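Side-chain contact in amidohydrolase (Brucella melitensis biovar Abortus, PDB 4F0L), which is a metal-dependent hydrolase of the amidohydrolase family, probably with deaminase activity, and holds an iron ion in its metal site: residues Leu111-Tyr114 with Val115-Glu119. Numbering follows the deposited sequence.
Sequences LRLY and VDMLE
Arg112 NH1 is the polar atom on which several groups converge. It gives a hydrogen bond of 2.7 Å to a water oxygen lying in the guanidinium plane, and the same water donates a hydrogen bond to Glu119 OE1, 3.0 Å from its oxygen, so that two opposite charges seven residues apart are bridged rather than paired directly. Asp116 OD2 adds a long salt bridge to NH1 at 3.9 Å; because this oxygen stands well out of the guanidinium plane, with no N-H aimed at it, the attraction is one of charge alone. The chain of Arg112 leaves the backbone with CG anti to N and then bends at chi2 (63°), which carries NH1 along the helix to within 3.6 Å of Val115 CG1. Stronger partners hold two of the polar ends: Glu446 pairs with Arg112 NE, and Tyr71 OH bonds to Asp116 OD2. Glu119 OE2 also forms a salt bridge with Arg442.

Met117 works on another face of the helix. Its chain, extended beyond CG, runs beside Tyr114 and points the same way. SD lies 4.0 Å from Tyr114 CD1, and seen from the ring centroid it is 76° off the normal, at the edge: a Met-aromatic contact. The Met117 side chain crosses that of Leu113 at a slant, and Met117 CE meets both leucine methyls, the nearer being Leu113 CD1 at 3.9 Å. Leu113 and Met117 both pack on Ser66 of strand 56-66, between the iron ligands His65 and His67, whereas Tyr114 lies against helix 145-157.

Beneath these side chains, four successive i to i+4 backbone bonds, exemplified by Met117 N to Leu113 O at 2.8 Å, form the regular ladder of an alpha-helix, here the helix 103-119 that packs on metal-bearing strand 56-66 of the amidohydrolase TIM-barrel fold.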
ATOM      1  N   LEU B 111      12.512  20.243  -1.728  1.00 13.78           N
ATOM      2  CA  LEU B 111      11.342  20.894  -2.311  1.00 14.00           C
ATOM      3  C   LEU B 111      10.404  19.890  -2.959  1.00 14.29           C
ATOM      4  O   LEU B 111       9.185  19.897  -2.671  1.00 14.77           O
ATOM      5  CB  LEU B 111      11.717  22.020  -3.286  1.00 14.36           C
ATOM      6  CG  LEU B 111      10.536  22.685  -4.017  1.00 14.62           C
ATOM      7  CD1 LEU B 111       9.579  23.323  -3.031  1.00 14.14           C
ATOM      8  CD2 LEU B 111      11.017  23.699  -5.058  1.00 15.00           C
ATOM      9  N   ARG B 112      10.938  19.004  -3.801  1.00 14.36           N
ATOM     10  CA  ARG B 112      10.075  18.075  -4.522  1.00 14.35           C
ATOM     11  C   ARG B 112       9.410  17.086  -3.567  1.00 13.58           C
ATOM     12  O   ARG B 112       8.265  16.690  -3.777  1.00 13.12           O
ATOM     13  CB  ARG B 112      10.853  17.342  -5.613  1.00 15.17           C
ATOM     14  CG  ARG B 112      10.014  16.470  -6.517  1.00 15.54           C
ATOM     15  CD  ARG B 112       8.994  17.310  -7.298  1.00 16.17           C
ATOM     16  NE  ARG B 112       8.022  16.525  -8.068  1.00 16.44           N
ATOM     17  CZ  ARG B 112       6.917  15.952  -7.560  1.00 16.18           C
ATOM     18  NH1 ARG B 112       6.598  16.057  -6.285  1.00 15.59           N
ATOM     19  NH2 ARG B 112       6.125  15.261  -8.352  1.00 16.07           N
ATOM     20  N   LEU B 113      10.125  16.702  -2.525  1.00 13.23           N
ATOM     21  CA  LEU B 113       9.540  15.903  -1.443  1.00 13.06           C
ATOM     22  C   LEU B 113       8.388  16.590  -0.722  1.00 13.17           C
ATOM     23  O   LEU B 113       7.316  15.989  -0.493  1.00 13.55           O
ATOM     24  CB  LEU B 113      10.599  15.575  -0.420  1.00 12.58           C
ATOM     25  CG  LEU B 113      10.057  14.942   0.860  1.00 12.37           C
ATOM     26  CD1 LEU B 113       9.321  13.644   0.567  1.00 12.19           C
ATOM     27  CD2 LEU B 113      11.160  14.772   1.934  1.00 12.14           C
ATOM     28  N   TYR B 114       8.597  17.853  -0.380  1.00 13.31           N
ATOM     29  CA  TYR B 114       7.564  18.573   0.360  1.00 13.19           C
ATOM     30  C   TYR B 114       6.348  18.819  -0.533  1.00 13.15           C
ATOM     31  O   TYR B 114       5.215  18.803  -0.052  1.00 12.33           O
ATOM     32  CB  TYR B 114       8.118  19.868   1.008  1.00 13.16           C
ATOM     33  CG  TYR B 114       9.242  19.636   2.033  1.00 13.16           C
ATOM     34  CD1 TYR B 114       9.367  18.425   2.724  1.00 13.31           C
ATOM     35  CD2 TYR B 114      10.167  20.625   2.313  1.00 13.35           C
ATOM     36  CE1 TYR B 114      10.393  18.212   3.629  1.00 13.12           C
ATOM     37  CE2 TYR B 114      11.165  20.426   3.221  1.00 13.31           C
ATOM     38  CZ  TYR B 114      11.284  19.222   3.876  1.00 13.29           C
ATOM     39  OH  TYR B 114      12.297  18.998   4.785  1.00 13.24           O
ATOM     40  N   VAL B 115       6.561  19.013  -1.839  1.00 13.78           N
ATOM     41  CA  VAL B 115       5.439  19.069  -2.765  1.00 13.78           C
ATOM     42  C   VAL B 115       4.647  17.742  -2.767  1.00 14.11           C
ATOM     43  O   VAL B 115       3.408  17.720  -2.708  1.00 13.49           O
ATOM     44  CB  VAL B 115       5.899  19.445  -4.178  1.00 14.72           C
ATOM     45  CG1 VAL B 115       4.856  19.020  -5.228  1.00 14.08           C
ATOM     46  CG2 VAL B 115       6.236  20.941  -4.258  1.00 15.27           C
ATOM     47  N   ASP B 116       5.367  16.635  -2.866  1.00 14.27           N
ATOM     48  CA  ASP B 116       4.751  15.309  -2.812  1.00 15.33           C
ATOM     49  C   ASP B 116       3.949  15.127  -1.476  1.00 13.97           C
ATOM     50  O   ASP B 116       2.795  14.676  -1.463  1.00 13.52           O
ATOM     51  CB  ASP B 116       5.885  14.280  -2.934  1.00 16.97           C
ATOM     52  CG  ASP B 116       5.512  13.077  -3.735  1.00 19.93           C
ATOM     53  OD1 ASP B 116       4.360  12.627  -3.530  1.00 23.72           O
ATOM     54  OD2 ASP B 116       6.390  12.542  -4.508  1.00 21.51           O
ATOM     55  N   MET B 117       4.560  15.497  -0.352  1.00 12.53           N
ATOM     56  CA  MET B 117       3.861  15.421   0.955  1.00 11.87           C
ATOM     57  C   MET B 117       2.603  16.283   0.954  1.00 11.42           C
ATOM     58  O   MET B 117       1.560  15.832   1.365  1.00 11.10           O
ATOM     59  CB  MET B 117       4.771  15.886   2.089  1.00 11.95           C
ATOM     60  CG  MET B 117       5.891  14.889   2.434  1.00 12.14           C
ATOM     61  SD  MET B 117       6.877  15.506   3.807  1.00 12.39           S
ATOM     62  CE  MET B 117       7.908  14.086   4.204  1.00 11.93           C
ATOM     63  N   LEU B 118       2.709  17.526   0.483  1.00 11.20           N
ATOM     64  CA  LEU B 118       1.541  18.422   0.427  1.00 11.60           C
ATOM     65  C   LEU B 118       0.435  17.815  -0.433  1.00 11.66           C
ATOM     66  O   LEU B 118      -0.723  17.804  -0.025  1.00 12.24           O
ATOM     67  CB  LEU B 118       1.920  19.823  -0.074  1.00 11.66           C
ATOM     68  CG  LEU B 118       2.555  20.751   0.969  1.00 11.60           C
ATOM     69  CD1 LEU B 118       3.261  21.949   0.358  1.00 11.47           C
ATOM     70  CD2 LEU B 118       1.454  21.253   1.947  1.00 11.27           C
ATOM     71  N   GLU B 119       0.793  17.270  -1.588  1.00 11.89           N
ATOM     72  CA  GLU B 119      -0.178  16.621  -2.465  1.00 12.21           C
ATOM     73  C   GLU B 119      -0.849  15.364  -1.833  1.00 11.76           C
ATOM     74  O   GLU B 119      -1.975  15.022  -2.149  1.00 11.44           O
ATOM     75  CB  GLU B 119       0.444  16.293  -3.815  1.00 12.82           C
ATOM     76  CG  GLU B 119       0.770  17.511  -4.679  1.00 13.24           C
ATOM     77  CD  GLU B 119       1.270  17.124  -6.084  1.00 14.14           C
ATOM     78  OE1 GLU B 119       1.425  15.894  -6.333  1.00 14.29           O
ATOM     79  OE2 GLU B 119       1.476  18.039  -6.946  1.00 14.58           O
TER
HETATM   80  O   HOH W   1       4.194  14.832  -6.213  1.00 26.64           O